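Local coordinates for lipopolysaccharide core biosynthesis protein (Thermoplasma volcanium GSS1, PDB 3GLV) that binds AMP in a cytidylyltransferase-like nucleotidyltransferase domain and probably transfers AMP from ATP to FMN, making FAD, at the adenosine monophosphate site. Residues are numbered along the deposited sequence; one frame, centred on the assembly and turned at random.

The adenosine monophosphate site. Residues 8-11, 15, 17-18, 20-21, 92-95, 119-121. With AMP (adenosine monophosphate), chain B.
The nucleotide pocket of this cytidylyltransferase-like protein is built around its HIGH-type motif, His15-Leu16-Gly17-His18, running from the loop at His15 into the first turn of helix 16-26; in this family the motif's histidines serve phosphate binding and catalysis. AMP, mostly buried, is probably the part of ATP that is transferred. His15, with CG in the crowded position between backbone N and carbonyl carbon, donates from NE2 to adenine N7 at 3.0 Å, N7 lying close to the imidazole plane (18° out). His18 has CG anti to its carbonyl carbon (chi1 -75°) and presents its ring edge to the phosphate; NE2 donates to O2P at 2.9 Å, with Phe11 CD1 and His15 CE1 over opposite ring faces. Phe11 N donates to the same O2P at 2.8 Å. Val10 N donates to phosphate O1P at 3.0 Å, and these three donors could ease the phosphate charge. Adenine lies between Gly17, whose CA and carbonyl pack on one face, and the CD2-CE2 edge of Tyr93 over the other, CD2 being 3.4 Å from N3. Tyr121 N donates to adenine N1 at 2.9 Å; waters link N6 to Tyr121 O and N3 to Tyr93 N and Ser119 O. The ribose 2'-hydroxyl O2' donates to Asp94 OD1 at 2.7 Å, from above the carboxylate plane. O3' sits over the centre of the Tyr21 ring, whose OH accepts from Thr8 N, in plane at the ring edge, restraining the phenol end. Extended Gln95 lies beside O3'.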
loop_
_atom_site.group_PDB
_atom_site.type_symbol
_atom_site.label_atom_id
_atom_site.label_comp_id
_atom_site.label_asym_id
_atom_site.label_seq_id
_atom_site.Cartn_x
_atom_site.Cartn_y
_atom_site.Cartn_z
ATOM N N THR A 8 9.855 10.378 6.095
ATOM C CA THR A 8 9.140 11.445 5.367
ATOM C C THR A 8 9.127 11.217 3.872
ATOM O O THR A 8 9.953 10.486 3.330
ATOM C CB THR A 8 9.802 12.891 5.628
ATOM O OG1 THR A 8 11.117 12.910 5.069
ATOM C CG2 THR A 8 9.902 13.239 7.173
ATOM N N GLY A 9 8.229 11.881 3.163
ATOM C CA GLY A 9 8.302 11.857 1.717
ATOM C C GLY A 9 6.983 12.264 1.121
ATOM O O GLY A 9 6.059 12.658 1.856
ATOM N N VAL A 10 6.873 12.160 -0.201
ATOM C CA VAL A 10 5.640 12.533 -0.904
ATOM C C VAL A 10 4.741 11.311 -1.072
ATOM O O VAL A 10 3.529 11.409 -0.882
ATOM C CB VAL A 10 5.982 13.179 -2.273
ATOM C CG1 VAL A 10 4.719 13.374 -3.105
ATOM C CG2 VAL A 10 6.743 14.534 -2.078
ATOM N N PHE A 11 5.327 10.181 -1.495
ATOM C CA PHE A 11 4.611 8.902 -1.725
ATOM C C PHE A 11 3.439 9.037 -2.685
ATOM O O PHE A 11 2.329 8.652 -2.365
ATOM C CB PHE A 11 4.131 8.274 -0.393
ATOM C CG PHE A 11 5.250 8.151 0.653
ATOM C CD1 PHE A 11 6.164 7.110 0.573
ATOM C CD2 PHE A 11 5.382 9.089 1.679
ATOM C CE1 PHE A 11 7.199 7.000 1.510
ATOM C CE2 PHE A 11 6.419 9.002 2.611
ATOM C CZ PHE A 11 7.325 7.980 2.522
ATOM N N HIS A 15 5.696 2.367 -4.610
ATOM C CA HIS A 15 6.544 1.427 -5.292
ATOM C C HIS A 15 7.500 0.770 -4.290
ATOM O O HIS A 15 7.643 1.201 -3.172
ATOM C CB HIS A 15 7.286 2.112 -6.435
ATOM C CG HIS A 15 8.213 3.196 -6.017
ATOM N ND1 HIS A 15 7.776 4.479 -5.743
ATOM C CD2 HIS A 15 9.565 3.213 -5.857
ATOM C CE1 HIS A 15 8.819 5.231 -5.404
ATOM N NE2 HIS A 15 9.913 4.487 -5.450
ATOM N N GLY A 17 10.595 0.643 -3.877
ATOM C CA GLY A 17 11.615 1.523 -3.282
ATOM C C GLY A 17 11.116 2.233 -2.012
ATOM O O GLY A 17 11.871 2.399 -1.049
ATOM N N HIS A 18 9.851 2.660 -2.013
ATOM C CA HIS A 18 9.233 3.207 -0.797
ATOM C C HIS A 18 9.207 2.193 0.316
ATOM O O HIS A 18 9.606 2.461 1.443
ATOM C CB HIS A 18 7.772 3.604 -1.067
ATOM C CG HIS A 18 7.615 4.851 -1.852
ATOM N ND1 HIS A 18 6.602 5.024 -2.776
ATOM C CD2 HIS A 18 8.337 6.000 -1.855
ATOM C CE1 HIS A 18 6.696 6.242 -3.286
ATOM N NE2 HIS A 18 7.737 6.857 -2.742
ATOM N N HIS A 20 11.071 -0.425 0.650
ATOM C CA HIS A 20 12.443 -0.587 1.188
ATOM C C HIS A 20 12.794 0.537 2.204
ATOM O O HIS A 20 13.301 0.259 3.328
ATOM C CB HIS A 20 13.422 -0.598 0.036
ATOM C CG HIS A 20 14.852 -0.510 0.449
ATOM N ND1 HIS A 20 15.567 -1.606 0.880
ATOM C CD2 HIS A 20 15.710 0.540 0.485
ATOM C CE1 HIS A 20 16.804 -1.232 1.163
ATOM N NE2 HIS A 20 16.910 0.068 0.945
ATOM N N TYR A 21 12.512 1.789 1.842
ATOM C CA TYR A 21 12.812 2.907 2.733
ATOM C C TYR A 21 12.032 2.744 4.052
ATOM O O TYR A 21 12.601 2.895 5.122
ATOM C CB TYR A 21 12.496 4.262 2.086
ATOM C CG TYR A 21 12.481 5.459 3.002
ATOM C CD1 TYR A 21 13.622 5.875 3.661
ATOM C CD2 TYR A 21 11.337 6.215 3.194
ATOM C CE1 TYR A 21 13.594 6.972 4.524
ATOM C CE2 TYR A 21 11.316 7.292 4.033
ATOM C CZ TYR A 21 12.450 7.703 4.687
ATOM O OH TYR A 21 12.422 8.826 5.538
ATOM N N GLY A 92 15.893 9.282 3.241
ATOM C CA GLY A 92 15.972 8.451 2.027
ATOM C C GLY A 92 17.322 8.644 1.349
ATOM O O GLY A 92 17.963 9.681 1.519
ATOM N N TYR A 93 17.758 7.648 0.595
ATOM C CA TYR A 93 19.021 7.716 -0.172
ATOM C C TYR A 93 19.195 8.996 -1.015
ATOM O O TYR A 93 20.306 9.443 -1.204
ATOM C CB TYR A 93 19.174 6.492 -1.116
ATOM C CG TYR A 93 18.433 6.637 -2.449
ATOM C CD1 TYR A 93 19.123 6.873 -3.657
ATOM C CD2 TYR A 93 17.040 6.586 -2.488
ATOM C CE1 TYR A 93 18.421 7.026 -4.885
ATOM C CE2 TYR A 93 16.350 6.736 -3.673
ATOM C CZ TYR A 93 17.040 6.951 -4.880
ATOM O OH TYR A 93 16.307 7.067 -6.047
ATOM N N ASP A 94 18.117 9.541 -1.560
ATOM C CA ASP A 94 18.223 10.711 -2.412
ATOM C C ASP A 94 17.678 12.010 -1.785
ATOM O O ASP A 94 17.554 12.981 -2.482
ATOM C CB ASP A 94 17.499 10.442 -3.753
ATOM C CG ASP A 94 15.999 10.363 -3.596
ATOM O OD1 ASP A 94 15.563 10.184 -2.463
ATOM O OD2 ASP A 94 15.241 10.486 -4.591
ATOM N N GLN A 95 17.331 12.039 -0.503
ATOM C CA GLN A 95 16.635 13.206 0.021
ATOM C C GLN A 95 17.650 14.306 0.261
ATOM O O GLN A 95 18.781 14.062 0.700
ATOM C CB GLN A 95 15.820 12.889 1.295
ATOM C CG GLN A 95 14.423 12.246 1.028
ATOM C CD GLN A 95 13.619 12.015 2.317
ATOM O OE1 GLN A 95 14.196 11.713 3.366
ATOM N NE2 GLN A 95 12.299 12.189 2.247
ATOM N N SER A 119 19.706 3.195 2.642
ATOM C CA SER A 119 20.228 2.773 1.348
ATOM C C SER A 119 19.192 2.867 0.213
ATOM O O SER A 119 17.975 2.891 0.422
ATOM C CB SER A 119 20.710 1.330 1.432
ATOM O OG SER A 119 19.626 0.429 1.581
ATOM N N LYS A 120 19.701 2.966 -1.001
ATOM C CA LYS A 120 18.871 2.857 -2.208
ATOM C C LYS A 120 18.390 1.422 -2.361
ATOM O O LYS A 120 19.103 0.496 -2.024
ATOM C CB LYS A 120 19.661 3.294 -3.426
ATOM C CG LYS A 120 18.833 3.300 -4.745
ATOM C CD LYS A 120 19.634 3.858 -5.941
ATOM C CE LYS A 120 20.855 3.003 -6.285
ATOM N NZ LYS A 120 21.572 3.429 -7.578
ATOM N N TYR A 121 17.164 1.230 -2.834
ATOM C CA TYR A 121 16.654 -0.103 -3.041
ATOM C C TYR A 121 17.311 -0.761 -4.275
ATOM O O TYR A 121 17.379 -0.153 -5.325
ATOM C CB TYR A 121 15.157 -0.014 -3.307
ATOM C CG TYR A 121 14.503 -1.307 -3.678
ATOM C CD1 TYR A 121 14.678 -2.442 -2.905
ATOM C CD2 TYR A 121 13.606 -1.381 -4.774
ATOM C CE1 TYR A 121 13.995 -3.642 -3.223
ATOM C CE2 TYR A 121 12.954 -2.551 -5.102
ATOM C CZ TYR A 121 13.143 -3.675 -4.307
ATOM O OH TYR A 121 12.533 -4.845 -4.646
HETATM P P AMP B . 9.210 10.265 -2.583
HETATM O O1P AMP B . 9.333 11.576 -1.800
HETATM O O2P AMP B . 7.831 9.708 -2.613
HETATM O O3P AMP B . 10.013 10.221 -3.841
HETATM O "O5'" AMP B . 10.163 9.286 -1.732
HETATM C "C5'" AMP B . 9.761 9.058 -0.357
HETATM C "C4'" AMP B . 10.921 8.480 0.451
HETATM O "O4'" AMP B . 11.134 7.139 -0.079
HETATM C "C3'" AMP B . 12.256 9.166 0.332
HETATM O "O3'" AMP B . 13.034 8.992 1.564
HETATM C "C2'" AMP B . 12.932 8.372 -0.794
HETATM O "O2'" AMP B . 14.408 8.414 -0.811
HETATM C "C1'" AMP B . 12.442 6.943 -0.532
HETATM N N9 AMP B . 12.561 6.152 -1.790
HETATM C C8 AMP B . 11.817 6.338 -2.934
HETATM N N7 AMP B . 12.235 5.496 -3.924
HETATM C C5 AMP B . 13.293 4.803 -3.403
HETATM C C6 AMP B . 14.179 3.764 -3.920
HETATM N N6 AMP B . 13.959 3.394 -5.208
HETATM N N1 AMP B . 15.167 3.256 -3.133
HETATM C C2 AMP B . 15.287 3.689 -1.841
HETATM N N3 AMP B . 14.496 4.635 -1.287
HETATM C C4 AMP B . 13.504 5.219 -2.011
HETATM O O HOH W 1 16.195 5.200 0.932
HETATM O O HOH W 2 15.880 1.608 -6.484
HETATM O O HOH W 3 11.457 12.515 -0.562
#